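Local coordinates for protein aclacinomycin-N/aclacinomycin-A oxidase (Streptomyces galilaeus, PDB 2IPI) that oxidises the terminal sugar of aclacinomycin antibiotics with oxygen in two steps, by way of a bicovalently attached FAD, at residues T361-A366 / K421-A426; V292-S297 / W391-L396. All coordinates share one frame; numbering follows the deposited sequence.

Contacts 1 and 2 are two antiparallel strand pairings of one antiparallel sheet, and they show how one sheet can build both a hydrophobic core and a substrate pocket. Strands 391-398 and 420-428 are neighbours, so the centres of the contacts lie about 9 Å apart and both touch the bound anthracycline AKY. Both are buried. Contact 1, nearer the centre of the chain, includes the edge strand 360-368 and carries lysines that reach acidic partners elsewhere, with a tryptophan facing the terminal sugar. Contact 2 lies further out; its chemistry divides between an apolar face of Phe293, Leu295, Val394 and Leu396 and a pocket-side face of Tyr294, Asn296, Glu393 and Ser395.

Contact 1: residues T361-A366 / K421-A426; sequences TKSKGA and KVWMSA. With AKY (methyl (2S,4R)-2-ethyl-2,5,7-trihydroxy-6,11-dioxo-4-{[2,3,6-trideoxy-4-O-{2,6-dideoxy-4-O-[(2S,6S)-6-methyl-5-oxotetrahydro-2h -pyran-2-yl]-alpha-D-lyxo-hexopyranosyl}-3-(dimethylamino)-D-ribo-hexopyranosyl]oxy}-1,2,3,4,6,11-hexahydrotetracene-1-c arboxylate), chain E.
The carbonyl oxygen of Lys362 is held from the opposite strand by two groups: it accepts the N-H of Ala426 (N to O 3.1 Å) and meets a CA-H of Ser425. The Ala426 carbonyl answers in kind, taking the backbone N of Lys362 at 3.0 Å and a CA-H contact from Thr361. Further bond pairs join Lys364 with Met424 and Ala366 with Val422, making a regular antiparallel pairing whose segment axes run at 163°. Side chains alternate between its faces. On the pocket face, Trp423 has CG anti to its backbone N (chi1 -174°), and NE1, CE2 and CZ2 of the indole come close to Ser363, whose CB is 3.2 Å from NE1. Ser363 CB also packs on Ser425 CB at 3.7 Å. The indole is covered on both faces: Ser425 CB lies 4.0 Å from one, toward the rim, while on the other the terminal sugar of AKY presents its methyl C41, with C39 behind it over the ring centre. Trp423 so forms one wall at the sugar that the enzyme oxidises, and its ring also meets that of the proton acceptor Tyr469. Thr361 CG2 adds a looser touch, 3.9 Å from C51 on the amino sugar. The other face is apolar near the backbone, with Ala366 CB on Val422 CG2 at 3.8 Å, whereas Lys362 and Lys364 carry their amines off to salt bridges, sharing Asp471 and adding Glu92 and Asp473 respectively. Helix 434-448 packs on this face through Lys362, Met424 and Ala426; strand 420-428 continues the sheet into strand 391-398, and strand 360-368 forms its edge within the chain.

Contact 2: residues V292-S297 / W391-L396; sequences VFYLNS and WGEVSL. With AKY (methyl (2S,4R)-2-ethyl-2,5,7-trihydroxy-6,11-dioxo-4-{[2,3,6-trideoxy-4-O-{2,6-dideoxy-4-O-[(2S,6S)-6-methyl-5-oxotetrahydro-2h -pyran-2-yl]-alpha-D-lyxo-hexopyranosyl}-3-(dimethylamino)-D-ribo-hexopyranosyl]oxy}-1,2,3,4,6,11-hexahydrotetracene-1-c arboxylate), chain E.
Leu295 leans on Val394 across an antiparallel pairing of the sheet that lines the substrate pocket in this FAD-linked oxidase. Its CB lies 3.9 Å from Val394 CB and also close to the Val394 carbonyl oxygen. CG, anti to the carbonyl carbon of its own residue (chi1 -52°), is set near that same Val394 oxygen. At the fork CD1 meets Leu396 CD1 at 3.7 Å, while CD2 lies over one face of the Phe293 ring, toward its rim. Helices 262-278 and 374-385 pack against this leucine, completing the apolar side.

The reverse side, toward the pocket, mixes polar groups with the Tyr294 ring. Ser395 OG donates to the syn lone pair of Glu393 OE2 (2.8 Å), which would steady the carboxylate. Tyr294 lies alongside Glu393, its ring plane 89° from the carboxylate, and its CE2 touches C36 of AKY at 3.9 Å. Glu393 OE1 is 4.0 Å from C52, a methyl on the dimethylamino group of AKY, so the carboxylate may favour a positive charge on that amine. One face of the Trp391 ring lies nearly parallel to the anthracycline rings, with AKY C15 3.3 Å above its plane and toward the rim. Where the pairing frays, the Gly392 carbonyl oxygen accepts Ser297 OG at 3.0 Å, the hydroxyl standing 49° out of the carbonyl plane.

Contact 1: residues T361-A366 / K421-A426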
ATOM      1  N   THR A 361     -15.733   3.738  -1.822  1.00 12.75           N
ATOM      2  CA  THR A 361     -14.941   3.867  -0.612  1.00  9.30           C
ATOM      3  C   THR A 361     -14.254   5.228  -0.460  1.00 11.27           C
ATOM      4  O   THR A 361     -13.958   5.939  -1.409  1.00 19.94           O
ATOM      5  CB  THR A 361     -13.810   2.814  -0.519  1.00 15.05           C
ATOM      6  OG1 THR A 361     -12.858   3.101  -1.563  1.00 15.79           O
ATOM      7  CG2 THR A 361     -14.306   1.401  -0.749  1.00 18.20           C
ATOM      8  N   LYS A 362     -13.986   5.573   0.784  1.00 11.74           N
ATOM      9  CA  LYS A 362     -13.135   6.666   1.203  1.00 11.32           C
ATOM     10  C   LYS A 362     -12.227   6.210   2.328  1.00 13.68           C
ATOM     11  O   LYS A 362     -12.727   5.642   3.306  1.00 19.18           O
ATOM     12  CB  LYS A 362     -13.968   7.883   1.630  1.00 10.37           C
ATOM     13  CG  LYS A 362     -13.166   9.111   2.020  1.00 12.71           C
ATOM     14  CD  LYS A 362     -11.918   9.344   1.210  1.00 13.49           C
ATOM     15  CE  LYS A 362     -11.733  10.694   0.551  1.00 13.05           C
ATOM     16  NZ  LYS A 362     -10.274  11.029   0.448  1.00  9.75           N
ATOM     17  N   SER A 363     -10.908   6.414   2.230  1.00 14.08           N
ATOM     18  CA  SER A 363     -10.060   5.964   3.335  1.00 12.60           C
ATOM     19  C   SER A 363      -8.888   6.889   3.622  1.00 13.83           C
ATOM     20  O   SER A 363      -8.522   7.780   2.848  1.00  9.66           O
ATOM     21  CB  SER A 363      -9.543   4.538   3.088  1.00 13.38           C
ATOM     22  OG  SER A 363      -9.176   4.367   1.736  1.00 18.10           O
ATOM     23  N   LYS A 364      -8.302   6.682   4.810  1.00 12.65           N
ATOM     24  CA  LYS A 364      -7.217   7.507   5.318  1.00 11.76           C
ATOM     25  C   LYS A 364      -6.434   6.784   6.403  1.00 15.16           C
ATOM     26  O   LYS A 364      -6.998   6.181   7.326  1.00 23.18           O
ATOM     27  CB  LYS A 364      -7.714   8.844   5.870  1.00 17.18           C
ATOM     28  CG  LYS A 364      -9.172   8.805   6.286  1.00 17.56           C
ATOM     29  CD  LYS A 364      -9.622  10.152   6.785  1.00 19.50           C
ATOM     30  CE  LYS A 364      -8.939  11.324   6.127  1.00 18.83           C
ATOM     31  NZ  LYS A 364      -9.788  12.070   5.161  1.00 14.78           N
ATOM     32  N   GLY A 365      -5.104   6.877   6.297  1.00 12.17           N
ATOM     33  CA  GLY A 365      -4.229   6.173   7.191  1.00 12.49           C
ATOM     34  C   GLY A 365      -3.331   6.985   8.083  1.00 10.35           C
ATOM     35  O   GLY A 365      -3.483   8.210   8.164  1.00 12.38           O
ATOM     36  N   ALA A 366      -2.409   6.279   8.742  1.00  5.93           N
ATOM     37  CA  ALA A 366      -1.440   6.844   9.666  1.00  9.50           C
ATOM     38  C   ALA A 366      -0.373   5.839  10.104  1.00 10.92           C
ATOM     39  O   ALA A 366      -0.597   4.630  10.202  1.00 14.41           O
ATOM     40  CB  ALA A 366      -2.133   7.388  10.918  1.00 13.32           C
ATOM     41  N   LYS A 421       0.654   0.481  11.831  1.00 13.08           N
ATOM     42  CA  LYS A 421       0.071   1.288  10.762  1.00 17.63           C
ATOM     43  C   LYS A 421      -1.457   1.236  10.827  1.00 15.48           C
ATOM     44  O   LYS A 421      -2.013   0.161  11.064  1.00 13.67           O
ATOM     45  CB  LYS A 421       0.533   0.756   9.415  1.00 19.17           C
ATOM     46  CG  LYS A 421       1.180   1.795   8.506  1.00 21.03           C
ATOM     47  CD  LYS A 421       0.884   1.395   7.068  1.00 20.47           C
ATOM     48  CE  LYS A 421       2.154   0.821   6.446  1.00 19.59           C
ATOM     49  NZ  LYS A 421       2.582   1.497   5.211  1.00 15.41           N
ATOM     50  N   VAL A 422      -2.131   2.352  10.577  1.00 12.00           N
ATOM     51  CA  VAL A 422      -3.601   2.316  10.632  1.00 14.01           C
ATOM     52  C   VAL A 422      -4.208   2.771   9.315  1.00 13.35           C
ATOM     53  O   VAL A 422      -3.669   3.623   8.614  1.00 16.92           O
ATOM     54  CB  VAL A 422      -4.187   3.130  11.803  1.00 16.63           C
ATOM     55  CG1 VAL A 422      -3.217   3.190  12.980  1.00 11.51           C
ATOM     56  CG2 VAL A 422      -4.566   4.543  11.402  1.00 22.98           C
ATOM     57  N   TRP A 423      -5.337   2.191   8.937  1.00 11.05           N
ATOM     58  CA  TRP A 423      -6.071   2.549   7.727  1.00 11.25           C
ATOM     59  C   TRP A 423      -7.554   2.688   8.044  1.00 14.83           C
ATOM     60  O   TRP A 423      -8.174   1.686   8.409  1.00 19.45           O
ATOM     61  CB  TRP A 423      -5.899   1.493   6.638  1.00 11.47           C
ATOM     62  CG  TRP A 423      -6.480   1.810   5.288  1.00 14.54           C
ATOM     63  CD1 TRP A 423      -6.064   2.809   4.458  1.00 12.09           C
ATOM     64  CD2 TRP A 423      -7.558   1.147   4.615  1.00 15.77           C
ATOM     65  NE1 TRP A 423      -6.821   2.802   3.311  1.00 17.06           N
ATOM     66  CE2 TRP A 423      -7.747   1.791   3.381  1.00 16.23           C
ATOM     67  CE3 TRP A 423      -8.393   0.066   4.930  1.00 13.42           C
ATOM     68  CZ2 TRP A 423      -8.720   1.404   2.465  1.00 18.33           C
ATOM     69  CZ3 TRP A 423      -9.357  -0.321   4.022  1.00 15.94           C
ATOM     70  CH2 TRP A 423      -9.526   0.339   2.795  1.00 17.36           C
ATOM     71  N   MET A 424      -8.117   3.887   7.911  1.00 14.74           N
ATOM     72  CA  MET A 424      -9.544   4.021   8.239  1.00 15.54           C
ATOM     73  C   MET A 424     -10.378   4.275   6.992  1.00 16.04           C
ATOM     74  O   MET A 424      -9.960   4.995   6.085  1.00 16.19           O
ATOM     75  CB  MET A 424      -9.797   5.157   9.220  1.00 16.01           C
ATOM     76  CG  MET A 424      -8.783   5.234  10.350  1.00 19.56           C
ATOM     77  SD  MET A 424      -9.231   6.592  11.454  1.00 21.00           S
ATOM     78  CE  MET A 424      -8.088   6.281  12.790  1.00 16.67           C
ATOM     79  N   SER A 425     -11.567   3.669   6.981  1.00 14.24           N
ATOM     80  CA  SER A 425     -12.427   3.736   5.820  1.00 14.05           C
ATOM     81  C   SER A 425     -13.920   3.718   6.153  1.00 15.52           C
ATOM     82  O   SER A 425     -14.303   3.377   7.267  1.00 18.59           O
ATOM     83  CB  SER A 425     -12.141   2.546   4.886  1.00 18.92           C
ATOM     84  OG  SER A 425     -12.607   1.338   5.475  1.00 21.77           O
ATOM     85  N   ALA A 426     -14.664   4.092   5.136  1.00 11.13           N
ATOM     86  CA  ALA A 426     -16.085   3.975   4.918  1.00 16.44           C
ATOM     87  C   ALA A 426     -16.264   3.339   3.536  1.00 16.79           C
ATOM     88  O   ALA A 426     -15.556   3.707   2.593  1.00 15.59           O
ATOM     89  CB  ALA A 426     -16.827   5.298   4.960  1.00 19.65           C
TER
HETATM   90  O15 AKY E 601      -2.861  -1.926   3.869  0.68 19.00           O
HETATM   91  C42 AKY E 601      -3.945  -2.377   3.456  0.68 18.15           C
HETATM   92  C40 AKY E 601      -4.314  -3.818   3.882  0.68 20.21           C
HETATM   93  C38 AKY E 601      -5.656  -4.270   3.468  0.68 21.14           C
HETATM   94  C39 AKY E 601      -5.092  -1.491   2.818  0.68 19.78           C
HETATM   95  C41 AKY E 601      -5.562  -0.252   3.031  0.68 28.90           C
HETATM   96  O14 AKY E 601      -6.075  -2.216   2.116  0.68 19.65           O
HETATM   97  C37 AKY E 601      -6.608  -3.282   2.891  0.68 19.03           C
HETATM   98  O13 AKY E 601      -7.634  -3.979   2.232  0.68 16.38           O
HETATM   99  C35 AKY E 601      -8.919  -3.452   2.380  0.68 17.83           C
HETATM  100  C34 AKY E 601      -9.799  -4.285   3.317  0.68 14.14           C
HETATM  101  C36 AKY E 601      -9.046  -4.939   4.341  0.68 10.85           C
HETATM  102  O11 AKY E 601     -10.701  -5.297   2.611  0.68 17.33           O
HETATM  103  C33 AKY E 601      -9.574  -3.168   1.039  0.68 18.12           C
HETATM  104  O12 AKY E 601      -8.800  -2.298   0.064  0.68 18.15           O
HETATM  105  C32 AKY E 601     -10.218  -4.273   0.476  0.68 20.68           C
HETATM  106  C31 AKY E 601     -11.252  -4.751   1.303  0.68 21.39           C
HETATM  107  O7  AKY E 601     -17.339  -5.253   3.510  0.68 30.98           O
HETATM  108  C7  AKY E 601     -18.305  -5.746   2.581  0.68 27.62           C
HETATM  109  C8  AKY E 601     -18.124  -7.204   2.406  0.68 29.31           C
HETATM  110  C9  AKY E 601     -18.784  -7.954   3.535  0.68 27.74           C
HETATM  111  O9  AKY E 601     -18.336  -7.367   4.708  0.68 23.87           O
HETATM  112  C13 AKY E 601     -18.458  -9.398   3.402  0.68 27.33           C
HETATM  113  C14 AKY E 601     -16.935  -9.459   3.525  0.68 19.43           C
HETATM  114  C20 AKY E 601     -19.642  -5.419   3.166  0.68 24.55           C
HETATM  115  C19 AKY E 601     -20.556  -6.370   3.625  0.68 24.05           C
HETATM  116  C10 AKY E 601     -20.247  -7.823   3.357  0.68 24.52           C
HETATM  117  C11 AKY E 601     -21.807  -5.981   4.104  0.68 20.26           C
HETATM  118  C18 AKY E 601     -22.172  -4.635   4.117  0.68 18.40           C
HETATM  119  C17 AKY E 601     -21.270  -3.668   3.654  0.68 17.54           C
HETATM  120  C6  AKY E 601     -20.023  -4.078   3.199  0.68 21.21           C
HETATM  121  O6  AKY E 601     -19.133  -3.172   2.741  0.68 14.26           O
HETATM  122  C12 AKY E 601     -23.465  -4.266   4.553  0.68 18.55           C
HETATM  123  O3  AKY E 601     -24.281  -5.111   4.982  0.68 26.45           O
HETATM  124  C15 AKY E 601     -23.848  -2.903   4.495  0.68 14.28           C
HETATM  125  C1  AKY E 601     -25.145  -2.547   4.858  0.68 13.08           C
HETATM  126  C2  AKY E 601     -25.594  -1.229   4.773  0.68 13.73           C
HETATM  127  C3  AKY E 601     -24.698  -0.260   4.320  0.68 14.57           C
HETATM  128  C16 AKY E 601     -22.944  -1.926   4.024  0.68 16.66           C
HETATM  129  C5  AKY E 601     -21.651  -2.306   3.602  0.68 16.19           C
HETATM  130  O5  AKY E 601     -20.802  -1.527   3.125  0.68 11.24           O
HETATM  131  C4  AKY E 601     -23.399  -0.600   3.954  0.68 17.91           C
HETATM  132  O4  AKY E 601     -22.588   0.394   3.509  0.68 17.83           O
HETATM  133  O18 AKY E 601     -12.315  -3.826   1.582  0.68 29.94           O
HETATM  134  C45 AKY E 601     -16.347  -4.446   2.860  0.68 33.76           C
HETATM  135  C43 AKY E 601     -20.659  -8.102   1.914  0.68 26.00           C
HETATM  136  O16 AKY E 601     -20.563  -7.238   1.036  0.68 35.03           O
HETATM  137  O17 AKY E 601     -21.174  -9.316   1.561  0.68 25.78           O
HETATM  138  C44 AKY E 601     -22.491  -9.094   1.042  0.68 31.42           C
HETATM  139  O19 AKY E 601     -15.749  -5.076   1.755  0.68 34.50           O
HETATM  140  C47 AKY E 601     -14.049  -3.464   3.237  0.68 34.13           C
HETATM  141  N11 AKY E 601     -13.838  -2.011   3.105  0.68 32.00           N
HETATM  142  C52 AKY E 601     -13.045  -1.327   4.068  0.68 17.56           C
HETATM  143  C51 AKY E 601     -13.787  -1.458   1.794  0.68 38.26           C
HETATM  144  C46 AKY E 601     -15.293  -4.054   3.890  0.68 33.72           C
HETATM  145  C48 AKY E 601     -13.454  -4.437   2.217  0.68 33.41           C
HETATM  146  C49 AKY E 601     -14.481  -4.770   1.149  0.68 34.43           C
HETATM  147  C50 AKY E 601     -14.410  -4.109  -0.233  0.68 32.63           C

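Contact 2: residues V292-S297 / W391-L396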
ATOM      1  N   VAL A 292      -3.720  -7.995  11.661  1.00 15.78           N
ATOM      2  CA  VAL A 292      -4.620  -6.904  11.337  1.00 15.39           C
ATOM      3  C   VAL A 292      -5.769  -6.887  12.349  1.00 15.50           C
ATOM      4  O   VAL A 292      -6.434  -7.906  12.518  1.00 11.42           O
ATOM      5  CB  VAL A 292      -5.185  -7.032   9.920  1.00 16.25           C
ATOM      6  CG1 VAL A 292      -6.111  -5.863   9.607  1.00 18.58           C
ATOM      7  CG2 VAL A 292      -4.046  -7.113   8.916  1.00 19.34           C
ATOM      8  N   PHE A 293      -5.957  -5.759  13.020  1.00 14.49           N
ATOM      9  CA  PHE A 293      -7.071  -5.704  13.994  1.00 14.41           C
ATOM     10  C   PHE A 293      -8.184  -4.915  13.322  1.00 12.10           C
ATOM     11  O   PHE A 293      -8.053  -3.713  13.143  1.00 14.63           O
ATOM     12  CB  PHE A 293      -6.641  -5.122  15.327  1.00 13.86           C
ATOM     13  CG  PHE A 293      -7.471  -5.574  16.535  1.00 13.07           C
ATOM     14  CD1 PHE A 293      -7.002  -5.355  17.814  1.00 13.91           C
ATOM     15  CD2 PHE A 293      -8.683  -6.214  16.359  1.00 15.51           C
ATOM     16  CE1 PHE A 293      -7.735  -5.778  18.921  1.00 11.96           C
ATOM     17  CE2 PHE A 293      -9.435  -6.630  17.441  1.00 13.12           C
ATOM     18  CZ  PHE A 293      -8.952  -6.397  18.716  1.00 11.00           C
ATOM     19  N   TYR A 294      -9.254  -5.606  12.927  1.00 13.37           N
ATOM     20  CA  TYR A 294     -10.339  -4.921  12.246  1.00 14.80           C
ATOM     21  C   TYR A 294     -11.338  -4.404  13.295  1.00 15.54           C
ATOM     22  O   TYR A 294     -12.121  -5.196  13.804  1.00 20.06           O
ATOM     23  CB  TYR A 294     -11.076  -5.796  11.238  1.00 16.65           C
ATOM     24  CG  TYR A 294     -10.226  -6.362  10.129  1.00 17.49           C
ATOM     25  CD1 TYR A 294      -9.887  -7.713  10.123  1.00 19.65           C
ATOM     26  CD2 TYR A 294      -9.763  -5.551   9.100  1.00 18.46           C
ATOM     27  CE1 TYR A 294      -9.108  -8.241   9.109  1.00 19.49           C
ATOM     28  CE2 TYR A 294      -8.980  -6.071   8.082  1.00 17.89           C
ATOM     29  CZ  TYR A 294      -8.662  -7.416   8.100  1.00 19.16           C
ATOM     30  OH  TYR A 294      -7.891  -7.927   7.090  1.00 19.04           O
ATOM     31  N   LEU A 295     -11.224  -3.104  13.536  1.00 16.02           N
ATOM     32  CA  LEU A 295     -12.130  -2.449  14.473  1.00 16.62           C
ATOM     33  C   LEU A 295     -13.392  -1.975  13.750  1.00 14.91           C
ATOM     34  O   LEU A 295     -13.512  -0.798  13.421  1.00 19.30           O
ATOM     35  CB  LEU A 295     -11.417  -1.300  15.193  1.00 14.27           C
ATOM     36  CG  LEU A 295     -10.083  -1.727  15.826  1.00 16.70           C
ATOM     37  CD1 LEU A 295      -9.370  -0.555  16.467  1.00 13.83           C
ATOM     38  CD2 LEU A 295     -10.344  -2.837  16.842  1.00 12.61           C
ATOM     39  N   ASN A 296     -14.286  -2.920  13.521  1.00 14.82           N
ATOM     40  CA  ASN A 296     -15.565  -2.717  12.883  1.00 17.53           C
ATOM     41  C   ASN A 296     -16.540  -1.904  13.737  1.00 17.73           C
ATOM     42  O   ASN A 296     -16.414  -1.879  14.961  1.00 16.06           O
ATOM     43  CB  ASN A 296     -16.224  -4.072  12.583  1.00 22.99           C
ATOM     44  CG  ASN A 296     -15.421  -4.941  11.641  1.00 22.57           C
ATOM     45  OD1 ASN A 296     -15.134  -4.572  10.504  1.00 24.05           O
ATOM     46  ND2 ASN A 296     -15.063  -6.129  12.103  1.00 20.58           N
ATOM     47  N   SER A 297     -17.510  -1.279  13.078  1.00 18.31           N
ATOM     48  CA  SER A 297     -18.577  -0.559  13.761  1.00 22.42           C
ATOM     49  C   SER A 297     -19.588  -1.506  14.411  1.00 23.37           C
ATOM     50  O   SER A 297     -19.517  -2.707  14.150  1.00 21.12           O
ATOM     51  CB  SER A 297     -19.301   0.366  12.778  1.00 24.36           C
ATOM     52  OG  SER A 297     -18.530   1.548  12.566  1.00 24.47           O
ATOM     53  N   TRP A 391     -21.040   2.140   7.189  1.00 24.32           N
ATOM     54  CA  TRP A 391     -20.128   1.027   7.380  1.00 25.73           C
ATOM     55  C   TRP A 391     -18.681   1.474   7.560  1.00 23.91           C
ATOM     56  O   TRP A 391     -17.909   1.435   6.595  1.00 19.44           O
ATOM     57  CB  TRP A 391     -20.201   0.084   6.171  1.00 28.91           C
ATOM     58  CG  TRP A 391     -20.457  -1.341   6.541  1.00 30.78           C
ATOM     59  CD1 TRP A 391     -19.594  -2.390   6.451  1.00 31.48           C
ATOM     60  CD2 TRP A 391     -21.687  -1.867   7.063  1.00 31.72           C
ATOM     61  NE1 TRP A 391     -20.213  -3.542   6.889  1.00 34.75           N
ATOM     62  CE2 TRP A 391     -21.497  -3.245   7.269  1.00 33.13           C
ATOM     63  CE3 TRP A 391     -22.922  -1.302   7.375  1.00 31.14           C
ATOM     64  CZ2 TRP A 391     -22.497  -4.074   7.775  1.00 29.69           C
ATOM     65  CZ3 TRP A 391     -23.913  -2.129   7.879  1.00 31.66           C
ATOM     66  CH2 TRP A 391     -23.694  -3.498   8.072  1.00 30.54           C
ATOM     67  N   GLY A 392     -18.309   1.903   8.761  1.00 18.11           N
ATOM     68  CA  GLY A 392     -16.999   2.388   9.105  1.00 18.64           C
ATOM     69  C   GLY A 392     -16.136   1.396   9.848  1.00 19.86           C
ATOM     70  O   GLY A 392     -16.558   0.463  10.546  1.00 15.77           O
ATOM     71  N   GLU A 393     -14.811   1.559   9.718  1.00 19.41           N
ATOM     72  CA  GLU A 393     -13.932   0.702  10.510  1.00 21.46           C
ATOM     73  C   GLU A 393     -12.509   1.259  10.555  1.00 17.31           C
ATOM     74  O   GLU A 393     -12.093   2.013   9.682  1.00 13.37           O
ATOM     75  CB  GLU A 393     -13.921  -0.733   9.995  1.00 25.70           C
ATOM     76  CG  GLU A 393     -13.531  -0.950   8.537  1.00 27.80           C
ATOM     77  CD  GLU A 393     -12.209  -1.708   8.474  1.00 29.72           C
ATOM     78  OE1 GLU A 393     -12.056  -2.676   7.699  1.00 23.66           O
ATOM     79  OE2 GLU A 393     -11.331  -1.276   9.254  1.00 30.48           O
ATOM     80  N   VAL A 394     -11.831   0.827  11.611  1.00 16.34           N
ATOM     81  CA  VAL A 394     -10.435   1.116  11.853  1.00 12.92           C
ATOM     82  C   VAL A 394      -9.603  -0.153  11.886  1.00 15.06           C
ATOM     83  O   VAL A 394      -9.813  -1.032  12.713  1.00 17.19           O
ATOM     84  CB  VAL A 394     -10.249   1.839  13.208  1.00 12.41           C
ATOM     85  CG1 VAL A 394      -8.762   2.011  13.497  1.00  6.06           C
ATOM     86  CG2 VAL A 394     -11.054   3.134  13.196  1.00 13.60           C
ATOM     87  N   SER A 395      -8.627  -0.229  10.992  1.00 17.49           N
ATOM     88  CA  SER A 395      -7.727  -1.380  10.994  1.00 14.50           C
ATOM     89  C   SER A 395      -6.378  -0.996  11.583  1.00 15.12           C
ATOM     90  O   SER A 395      -5.777   0.022  11.220  1.00 17.26           O
ATOM     91  CB  SER A 395      -7.561  -1.902   9.573  1.00 12.68           C
ATOM     92  OG  SER A 395      -8.785  -2.349   9.036  1.00 18.63           O
ATOM     93  N   LEU A 396      -5.867  -1.799  12.495  1.00 11.11           N
ATOM     94  CA  LEU A 396      -4.545  -1.590  13.052  1.00 10.32           C
ATOM     95  C   LEU A 396      -3.644  -2.741  12.597  1.00 13.59           C
ATOM     96  O   LEU A 396      -4.014  -3.898  12.803  1.00 16.77           O
ATOM     97  CB  LEU A 396      -4.535  -1.501  14.578  1.00 12.74           C
ATOM     98  CG  LEU A 396      -5.659  -0.685  15.217  1.00 10.75           C
ATOM     99  CD1 LEU A 396      -5.719  -0.951  16.723  1.00 11.17           C
ATOM    100  CD2 LEU A 396      -5.459   0.794  14.938  1.00 11.48           C
TER
HETATM  101  O15 AKY E 601      -2.861  -1.926   3.869  0.68 19.00           O
HETATM  102  C42 AKY E 601      -3.945  -2.377   3.456  0.68 18.15           C
HETATM  103  C40 AKY E 601      -4.314  -3.818   3.882  0.68 20.21           C
HETATM  104  C38 AKY E 601      -5.656  -4.270   3.468  0.68 21.14           C
HETATM  105  C39 AKY E 601      -5.092  -1.491   2.818  0.68 19.78           C
HETATM  106  C41 AKY E 601      -5.562  -0.252   3.031  0.68 28.90           C
HETATM  107  O14 AKY E 601      -6.075  -2.216   2.116  0.68 19.65           O
HETATM  108  C37 AKY E 601      -6.608  -3.282   2.891  0.68 19.03           C
HETATM  109  O13 AKY E 601      -7.634  -3.979   2.232  0.68 16.38           O
HETATM  110  C35 AKY E 601      -8.919  -3.452   2.380  0.68 17.83           C
HETATM  111  C34 AKY E 601      -9.799  -4.285   3.317  0.68 14.14           C
HETATM  112  C36 AKY E 601      -9.046  -4.939   4.341  0.68 10.85           C
HETATM  113  O11 AKY E 601     -10.701  -5.297   2.611  0.68 17.33           O
HETATM  114  C33 AKY E 601      -9.574  -3.168   1.039  0.68 18.12           C
HETATM  115  O12 AKY E 601      -8.800  -2.298   0.064  0.68 18.15           O
HETATM  116  C32 AKY E 601     -10.218  -4.273   0.476  0.68 20.68           C
HETATM  117  C31 AKY E 601     -11.252  -4.751   1.303  0.68 21.39           C
HETATM  118  O7  AKY E 601     -17.339  -5.253   3.510  0.68 30.98           O
HETATM  119  C7  AKY E 601     -18.305  -5.746   2.581  0.68 27.62           C
HETATM  120  C8  AKY E 601     -18.124  -7.204   2.406  0.68 29.31           C
HETATM  121  C9  AKY E 601     -18.784  -7.954   3.535  0.68 27.74           C
HETATM  122  O9  AKY E 601     -18.336  -7.367   4.708  0.68 23.87           O
HETATM  123  C13 AKY E 601     -18.458  -9.398   3.402  0.68 27.33           C
HETATM  124  C14 AKY E 601     -16.935  -9.459   3.525  0.68 19.43           C
HETATM  125  C20 AKY E 601     -19.642  -5.419   3.166  0.68 24.55           C
HETATM  126  C19 AKY E 601     -20.556  -6.370   3.625  0.68 24.05           C
HETATM  127  C10 AKY E 601     -20.247  -7.823   3.357  0.68 24.52           C
HETATM  128  C11 AKY E 601     -21.807  -5.981   4.104  0.68 20.26           C
HETATM  129  C18 AKY E 601     -22.172  -4.635   4.117  0.68 18.40           C
HETATM  130  C17 AKY E 601     -21.270  -3.668   3.654  0.68 17.54           C
HETATM  131  C6  AKY E 601     -20.023  -4.078   3.199  0.68 21.21           C
HETATM  132  O6  AKY E 601     -19.133  -3.172   2.741  0.68 14.26           O
HETATM  133  C12 AKY E 601     -23.465  -4.266   4.553  0.68 18.55           C
HETATM  134  O3  AKY E 601     -24.281  -5.111   4.982  0.68 26.45           O
HETATM  135  C15 AKY E 601     -23.848  -2.903   4.495  0.68 14.28           C
HETATM  136  C1  AKY E 601     -25.145  -2.547   4.858  0.68 13.08           C
HETATM  137  C2  AKY E 601     -25.594  -1.229   4.773  0.68 13.73           C
HETATM  138  C3  AKY E 601     -24.698  -0.260   4.320  0.68 14.57           C
HETATM  139  C16 AKY E 601     -22.944  -1.926   4.024  0.68 16.66           C
HETATM  140  C5  AKY E 601     -21.651  -2.306   3.602  0.68 16.19           C
HETATM  141  O5  AKY E 601     -20.802  -1.527   3.125  0.68 11.24           O
HETATM  142  C4  AKY E 601     -23.399  -0.600   3.954  0.68 17.91           C
HETATM  143  O4  AKY E 601     -22.588   0.394   3.509  0.68 17.83           O
HETATM  144  O18 AKY E 601     -12.315  -3.826   1.582  0.68 29.94           O
HETATM  145  C45 AKY E 601     -16.347  -4.446   2.860  0.68 33.76           C
HETATM  146  C43 AKY E 601     -20.659  -8.102   1.914  0.68 26.00           C
HETATM  147  O16 AKY E 601     -20.563  -7.238   1.036  0.68 35.03           O
HETATM  148  O17 AKY E 601     -21.174  -9.316   1.561  0.68 25.78           O
HETATM  149  C44 AKY E 601     -22.491  -9.094   1.042  0.68 31.42           C
HETATM  150  O19 AKY E 601     -15.749  -5.076   1.755  0.68 34.50           O
HETATM  151  C47 AKY E 601     -14.049  -3.464   3.237  0.68 34.13           C
HETATM  152  N11 AKY E 601     -13.838  -2.011   3.105  0.68 32.00           N
HETATM  153  C52 AKY E 601     -13.045  -1.327   4.068  0.68 17.56           C
HETATM  154  C51 AKY E 601     -13.787  -1.458   1.794  0.68 38.26           C
HETATM  155  C46 AKY E 601     -15.293  -4.054   3.890  0.68 33.72           C
HETATM  156  C48 AKY E 601     -13.454  -4.437   2.217  0.68 33.41           C
HETATM  157  C49 AKY E 601     -14.481  -4.770   1.149  0.68 34.43           C
HETATM  158  C50 AKY E 601     -14.410  -4.109  -0.233  0.68 32.63           C